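Local structure of glycosyl transferase family 9 (3TOV) at residues 107-117 / 122-132. The protein is a family 9 glycosyltransferase of the GT-B class and probably, like the heptosyltransferases of that family, transfers a sugar from an activated donor to an acceptor. Residues are numbered along the deposited sequence; the frame is centred on the assembly and turned at random.
With SO4 (sulfate ion), chain C.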
ATOM      1  N   TRP A 107      16.828   6.534  18.135  1.00 45.69           N
ATOM      2  CA  TRP A 107      17.867   6.997  19.033  1.00 42.35           C
ATOM      3  C   TRP A 107      17.695   6.317  20.385  1.00 52.05           C
ATOM      4  O   TRP A 107      18.635   5.722  20.900  1.00 56.72           O
ATOM      5  CB  TRP A 107      17.788   8.517  19.187  1.00 39.64           C
ATOM      6  CG  TRP A 107      18.628   9.071  20.295  1.00 49.38           C
ATOM      7  CD1 TRP A 107      19.951   9.385  20.235  1.00 56.57           C
ATOM      8  CD2 TRP A 107      18.198   9.386  21.626  1.00 59.90           C
ATOM      9  NE1 TRP A 107      20.379   9.873  21.448  1.00 64.50           N
ATOM     10  CE2 TRP A 107      19.322   9.884  22.321  1.00 65.28           C
ATOM     11  CE3 TRP A 107      16.979   9.288  22.304  1.00 61.52           C
ATOM     12  CZ2 TRP A 107      19.263  10.285  23.659  1.00 63.15           C
ATOM     13  CZ3 TRP A 107      16.927   9.689  23.640  1.00 63.96           C
ATOM     14  CH2 TRP A 107      18.060  10.180  24.296  1.00 61.31           C
ATOM     15  N   LYS A 108      16.486   6.391  20.943  1.00 51.97           N
ATOM     16  CA  LYS A 108      16.222   5.858  22.269  1.00 56.65           C
ATOM     17  C   LYS A 108      16.598   4.385  22.417  1.00 66.79           C
ATOM     18  O   LYS A 108      17.018   3.952  23.491  1.00 78.70           O
ATOM     19  CB  LYS A 108      14.761   6.056  22.656  1.00 57.42           C
ATOM     20  CG  LYS A 108      14.449   5.671  24.109  1.00 56.41           C
ATOM     21  CD  LYS A 108      15.094   6.640  25.118  1.00 56.47           C
ATOM     22  CE  LYS A 108      15.435   5.933  26.430  1.00 57.03           C
ATOM     23  NZ  LYS A 108      14.423   4.871  26.779  1.00 56.98           N
ATOM     24  N   ILE A 109      16.441   3.612  21.353  1.00 59.47           N
ATOM     25  CA  ILE A 109      16.887   2.224  21.370  1.00 60.82           C
ATOM     26  C   ILE A 109      18.388   2.132  21.709  1.00 68.72           C
ATOM     27  O   ILE A 109      18.830   1.230  22.424  1.00 69.04           O
ATOM     28  CB  ILE A 109      16.570   1.555  20.031  1.00 58.23           C
ATOM     29  CG1 ILE A 109      15.050   1.535  19.825  1.00 60.29           C
ATOM     30  CG2 ILE A 109      17.149   0.157  19.974  1.00 56.74           C
ATOM     31  CD1 ILE A 109      14.608   1.407  18.376  1.00 57.80           C
ATOM     32  N   HIS A 110      19.163   3.083  21.198  1.00 71.16           N
ATOM     33  CA  HIS A 110      20.573   3.207  21.554  1.00 65.27           C
ATOM     34  C   HIS A 110      21.424   2.029  21.141  1.00 66.47           C
ATOM     35  O   HIS A 110      22.179   1.500  21.949  1.00 73.11           O
ATOM     36  CB  HIS A 110      20.727   3.430  23.052  1.00 63.89           C
ATOM     37  CG  HIS A 110      20.994   4.852  23.414  1.00 74.77           C
ATOM     38  ND1 HIS A 110      19.985   5.751  23.692  1.00 77.23           N
ATOM     39  CD2 HIS A 110      22.156   5.541  23.515  1.00 83.38           C
ATOM     40  CE1 HIS A 110      20.517   6.931  23.960  1.00 84.73           C
ATOM     41  NE2 HIS A 110      21.832   6.832  23.858  1.00 88.04           N
ATOM     42  N   ALA A 111      21.321   1.624  19.882  1.00 63.06           N
ATOM     43  CA  ALA A 111      22.131   0.514  19.397  1.00 57.37           C
ATOM     44  C   ALA A 111      23.520   0.994  18.996  1.00 61.07           C
ATOM     45  O   ALA A 111      23.694   2.142  18.571  1.00 64.06           O
ATOM     46  CB  ALA A 111      21.446  -0.204  18.240  1.00 48.97           C
ATOM     47  N   PRO A 112      24.514   0.108  19.127  1.00 63.10           N
ATOM     48  CA  PRO A 112      25.905   0.350  18.754  1.00 66.48           C
ATOM     49  C   PRO A 112      25.982   1.165  17.475  1.00 68.36           C
ATOM     50  O   PRO A 112      26.853   2.021  17.307  1.00 70.46           O
ATOM     51  CB  PRO A 112      26.423  -1.056  18.480  1.00 70.88           C
ATOM     52  CG  PRO A 112      25.665  -1.901  19.410  1.00 72.03           C
ATOM     53  CD  PRO A 112      24.293  -1.295  19.512  1.00 68.62           C
ATOM     54  N   ILE A 113      25.065   0.889  16.561  1.00 65.35           N
ATOM     55  CA  ILE A 113      25.055   1.623  15.320  1.00 71.77           C
ATOM     56  C   ILE A 113      23.646   1.874  14.800  1.00 66.43           C
ATOM     57  O   ILE A 113      22.869   0.946  14.589  1.00 60.10           O
ATOM     58  CB  ILE A 113      25.944   0.933  14.271  1.00 80.20           C
ATOM     59  CG1 ILE A 113      25.338   1.042  12.884  1.00 79.79           C
ATOM     60  CG2 ILE A 113      26.131  -0.536  14.600  1.00 82.79           C
ATOM     61  CD1 ILE A 113      25.905   0.013  11.995  1.00 82.43           C
ATOM     62  N   THR A 114      23.332   3.156  14.634  1.00 69.16           N
ATOM     63  CA  THR A 114      22.080   3.592  14.032  1.00 66.73           C
ATOM     64  C   THR A 114      22.342   4.114  12.629  1.00 59.68           C
ATOM     65  O   THR A 114      23.317   4.839  12.382  1.00 53.13           O
ATOM     66  CB  THR A 114      21.397   4.722  14.838  1.00 68.54           C
ATOM     67  OG1 THR A 114      21.233   4.323  16.205  1.00 78.50           O
ATOM     68  CG2 THR A 114      20.045   5.044  14.245  1.00 60.85           C
ATOM     69  N   THR A 115      21.464   3.733  11.712  1.00 57.08           N
ATOM     70  CA  THR A 115      21.549   4.208  10.344  1.00 55.81           C
ATOM     71  C   THR A 115      20.144   4.423   9.742  1.00 57.22           C
ATOM     72  O   THR A 115      19.147   4.524  10.465  1.00 52.05           O
ATOM     73  CB  THR A 115      22.510   3.319   9.481  1.00 54.36           C
ATOM     74  OG1 THR A 115      22.815   3.979   8.250  1.00 61.34           O
ATOM     75  CG2 THR A 115      21.930   1.949   9.203  1.00 49.28           C
ATOM     76  N   GLY A 116      20.067   4.535   8.425  1.00 61.86           N
ATOM     77  CA  GLY A 116      18.842   4.975   7.792  1.00 52.55           C
ATOM     78  C   GLY A 116      18.807   6.491   7.792  1.00 46.27           C
ATOM     79  O   GLY A 116      19.831   7.158   7.842  1.00 40.60           O
HETATM   80  N   MSE A 117      17.614   7.051   7.738  1.00 46.24           N
HETATM   81  CA  MSE A 117      17.494   8.488   7.662  1.00 42.44           C
HETATM   82  C   MSE A 117      16.669   8.948   8.839  1.00 49.77           C
HETATM   83  O   MSE A 117      15.632   8.360   9.137  1.00 55.24           O
HETATM   84  CB  MSE A 117      16.806   8.895   6.362  1.00 37.27           C
HETATM   85  CG  MSE A 117      16.913  10.369   6.103  1.00 37.14           C
HETATM   86 SE   MSE A 117      15.680  11.048   4.788  0.93 80.24          SE
HETATM   87  CE  MSE A 117      16.098  12.934   5.010  1.00 31.99           C
ATOM     88  N   PHE A 122      18.340  14.509  15.347  1.00 42.58           N
ATOM     89  CA  PHE A 122      19.045  13.318  15.820  1.00 53.63           C
ATOM     90  C   PHE A 122      20.234  12.901  14.951  1.00 60.85           C
ATOM     91  O   PHE A 122      20.950  11.947  15.289  1.00 51.22           O
ATOM     92  CB  PHE A 122      18.083  12.144  15.926  1.00 56.92           C
ATOM     93  CG  PHE A 122      16.967  12.369  16.896  1.00 62.46           C
ATOM     94  CD1 PHE A 122      17.071  11.936  18.197  1.00 61.58           C
ATOM     95  CD2 PHE A 122      15.809  13.019  16.502  1.00 66.99           C
ATOM     96  CE1 PHE A 122      16.051  12.145  19.077  1.00 65.97           C
ATOM     97  CE2 PHE A 122      14.781  13.227  17.387  1.00 64.11           C
ATOM     98  CZ  PHE A 122      14.903  12.791  18.670  1.00 65.30           C
ATOM     99  N   ARG A 123      20.432  13.602  13.833  1.00 68.61           N
ATOM    100  CA  ARG A 123      21.469  13.237  12.873  1.00 64.85           C
ATOM    101  C   ARG A 123      22.756  12.927  13.577  1.00 62.95           C
ATOM    102  O   ARG A 123      23.283  11.829  13.420  1.00 62.56           O
ATOM    103  CB  ARG A 123      21.713  14.327  11.833  1.00 68.13           C
ATOM    104  CG  ARG A 123      21.604  13.808  10.407  1.00 76.20           C
ATOM    105  CD  ARG A 123      22.304  14.703   9.397  1.00 83.20           C
ATOM    106  NE  ARG A 123      23.736  14.425   9.330  1.00 87.49           N
ATOM    107  CZ  ARG A 123      24.425  14.279   8.202  1.00 87.44           C
ATOM    108  NH1 ARG A 123      23.820  14.386   7.019  1.00 79.16           N
ATOM    109  NH2 ARG A 123      25.729  14.030   8.265  1.00 92.01           N
ATOM    110  N   PRO A 124      23.250  13.887  14.378  1.00 65.80           N
ATOM    111  CA  PRO A 124      24.560  13.834  15.046  1.00 67.99           C
ATOM    112  C   PRO A 124      24.930  12.468  15.641  1.00 69.97           C
ATOM    113  O   PRO A 124      26.062  12.012  15.467  1.00 75.04           O
ATOM    114  CB  PRO A 124      24.411  14.865  16.167  1.00 66.94           C
ATOM    115  CG  PRO A 124      23.464  15.865  15.612  1.00 65.39           C
ATOM    116  CD  PRO A 124      22.494  15.099  14.755  1.00 61.89           C
ATOM    117  N   PHE A 125      23.985  11.829  16.326  1.00 65.65           N
ATOM    118  CA  PHE A 125      24.240  10.587  17.058  1.00 62.24           C
ATOM    119  C   PHE A 125      24.263   9.323  16.192  1.00 60.17           C
ATOM    120  O   PHE A 125      24.468   8.217  16.696  1.00 62.55           O
ATOM    121  CB  PHE A 125      23.183  10.402  18.149  1.00 62.99           C
ATOM    122  CG  PHE A 125      22.800  11.673  18.839  1.00 64.15           C
ATOM    123  CD1 PHE A 125      23.424  12.052  20.013  1.00 67.48           C
ATOM    124  CD2 PHE A 125      21.819  12.493  18.310  1.00 56.99           C
ATOM    125  CE1 PHE A 125      23.074  13.222  20.647  1.00 65.43           C
ATOM    126  CE2 PHE A 125      21.467  13.666  18.936  1.00 53.27           C
ATOM    127  CZ  PHE A 125      22.091  14.033  20.105  1.00 58.82           C
HETATM  128  N   MSE A 126      24.040   9.470  14.896  1.00 52.43           N
HETATM  129  CA  MSE A 126      23.999   8.305  14.033  1.00 47.31           C
HETATM  130  C   MSE A 126      25.381   7.795  13.627  1.00 57.08           C
HETATM  131  O   MSE A 126      26.392   8.473  13.820  1.00 58.99           O
HETATM  132  CB  MSE A 126      23.188   8.628  12.813  1.00 40.71           C
HETATM  133  CG  MSE A 126      21.746   8.800  13.112  1.00 38.86           C
HETATM  134 SE   MSE A 126      20.781   8.697  11.438  1.00100.72          SE
HETATM  135  CE  MSE A 126      21.184  10.489  10.808  1.00179.98           C
ATOM    136  N   THR A 127      25.422   6.589  13.073  1.00 61.58           N
ATOM    137  CA  THR A 127      26.680   6.022  12.604  1.00 69.16           C
ATOM    138  C   THR A 127      26.870   6.398  11.139  1.00 76.63           C
ATOM    139  O   THR A 127      27.916   6.928  10.738  1.00 77.88           O
ATOM    140  CB  THR A 127      26.681   4.490  12.714  1.00 65.79           C
ATOM    141  OG1 THR A 127      26.241   4.102  14.015  1.00 64.41           O
ATOM    142  CG2 THR A 127      28.076   3.941  12.475  1.00 67.48           C
ATOM    143  N   LYS A 128      25.840   6.112  10.349  1.00 74.40           N
ATOM    144  CA  LYS A 128      25.816   6.444   8.937  1.00 66.30           C
ATOM    145  C   LYS A 128      24.430   6.959   8.564  1.00 66.32           C
ATOM    146  O   LYS A 128      23.440   6.230   8.630  1.00 67.31           O
ATOM    147  CB  LYS A 128      26.175   5.221   8.096  1.00 66.85           C
ATOM    148  CG  LYS A 128      26.248   5.512   6.602  1.00 70.78           C
ATOM    149  CD  LYS A 128      26.871   4.367   5.812  1.00 69.82           C
ATOM    150  CE  LYS A 128      27.381   4.851   4.458  1.00 69.95           C
ATOM    151  NZ  LYS A 128      28.584   5.732   4.610  1.00 75.76           N
ATOM    152  N   TYR A 129      24.367   8.227   8.188  1.00 65.27           N
ATOM    153  CA  TYR A 129      23.113   8.833   7.775  1.00 65.44           C
ATOM    154  C   TYR A 129      22.881   8.621   6.292  1.00 62.30           C
ATOM    155  O   TYR A 129      23.397   9.366   5.473  1.00 73.77           O
ATOM    156  CB  TYR A 129      23.129  10.326   8.094  1.00 72.88           C
ATOM    157  CG  TYR A 129      22.055  11.139   7.407  1.00 79.20           C
ATOM    158  CD1 TYR A 129      20.716  10.986   7.743  1.00 83.00           C
ATOM    159  CD2 TYR A 129      22.383  12.079   6.442  1.00 82.03           C
ATOM    160  CE1 TYR A 129      19.729  11.739   7.129  1.00 85.34           C
ATOM    161  CE2 TYR A 129      21.408  12.838   5.822  1.00 86.91           C
ATOM    162  CZ  TYR A 129      20.080  12.664   6.165  1.00 87.83           C
ATOM    163  OH  TYR A 129      19.098  13.416   5.548  1.00 87.09           O
ATOM    164  N   THR A 130      22.112   7.598   5.945  1.00 55.16           N
ATOM    165  CA  THR A 130      21.745   7.373   4.554  1.00 53.66           C
ATOM    166  C   THR A 130      20.486   8.144   4.173  1.00 50.31           C
ATOM    167  O   THR A 130      19.394   7.769   4.572  1.00 48.21           O
ATOM    168  CB  THR A 130      21.485   5.893   4.285  1.00 56.02           C
ATOM    169  OG1 THR A 130      20.285   5.486   4.963  1.00 54.35           O
ATOM    170  CG2 THR A 130      22.656   5.061   4.767  1.00 57.52           C
ATOM    171  N   ARG A 131      20.636   9.202   3.381  1.00 54.05           N
ATOM    172  CA  ARG A 131      19.494   9.993   2.911  1.00 48.38           C
ATOM    173  C   ARG A 131      18.647   9.274   1.853  1.00 49.80           C
ATOM    174  O   ARG A 131      19.185   8.558   1.002  1.00 48.43           O
ATOM    175  CB  ARG A 131      19.963  11.331   2.349  1.00 42.53           C
ATOM    176  CG  ARG A 131      18.860  12.126   1.716  1.00 43.98           C
ATOM    177  CD  ARG A 131      19.376  13.410   1.117  1.00 58.05           C
ATOM    178  NE  ARG A 131      18.275  14.226   0.613  1.00 67.54           N
ATOM    179  CZ  ARG A 131      18.412  15.442   0.091  1.00 65.47           C
ATOM    180  NH1 ARG A 131      19.616  16.001  -0.008  1.00 61.58           N
ATOM    181  NH2 ARG A 131      17.339  16.102  -0.327  1.00 61.83           N
ATOM    182  N   LEU A 132      17.327   9.487   1.910  1.00 45.47           N
ATOM    183  CA  LEU A 132      16.366   8.858   1.001  1.00 41.46           C
ATOM    184  C   LEU A 132      16.195   9.618  -0.307  1.00 48.50           C
ATOM    185  O   LEU A 132      16.022  10.839  -0.293  1.00 63.22           O
ATOM    186  CB  LEU A 132      15.008   8.811   1.663  1.00 39.92           C
ATOM    187  CG  LEU A 132      14.823   7.962   2.912  1.00 42.34           C
ATOM    188  CD1 LEU A 132      13.505   8.366   3.572  1.00 40.01           C
ATOM    189  CD2 LEU A 132      14.855   6.477   2.565  1.00 34.03           C
TER
HETATM  190  S   SO4 C 347      17.867  19.438  -2.267  0.84104.95           S
HETATM  191  O1  SO4 C 347      19.142  18.750  -2.487  0.84100.01           O
HETATM  192  O2  SO4 C 347      17.110  19.510  -3.515  0.84104.35           O
HETATM  193  O3  SO4 C 347      17.079  18.698  -1.286  0.84108.17           O
HETATM  194  O4  SO4 C 347      18.104  20.790  -1.760  0.84100.03           O
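W107 and F125 meet edge to face: the pyrrole edge of the indole is turned toward one face of the phenyl ring, with the planes at 63° and NE1 of W107 4.0 Å from CG of F125. CG of W107 lies anti to the backbone N (chi1 168°), which swings the indole out from the last turn of helix 100-109. F122 completes this aromatic cluster, its CD1 3.6 Å from CB of W107, and the three rings join the helix end to the 3-10 segment 123-125.

Further along, the backbones take over. The amide of T127 gives T114 O a hydrogen bond of 2.8 Å, nearly straight at 162°, while T127 OG1 accepts a weak one from T114 N. T130 N reaches G116 O only weakly. The backbone angles of G116 would press a CB against the preceding carbonyl O, which by itself calls for glycine.

Selenomethionine M117, its unbranched apolar chain extended beyond CG, lies alongside Y129, pointing the same way, with CG 3.3 Å from CE1 of Y129; its SE rests on CD1 of L132 at 3.7 Å. Were Y129 an alanine, M117 would probably lose the ring beside its CG and be freer to turn.

R131 NH2 donates a 2.8 Å hydrogen bond to O3 of a sulfate, probably from the crystallisation liquor.

T130 and L132 pack on helix 139-149, and strand 113-116 pairs with strand 92-95. Beside it the weakly bonded 128-129 is outermost in the parallel sheet, consistent with the edge of a Rossmann-like domain of the GT-B fold.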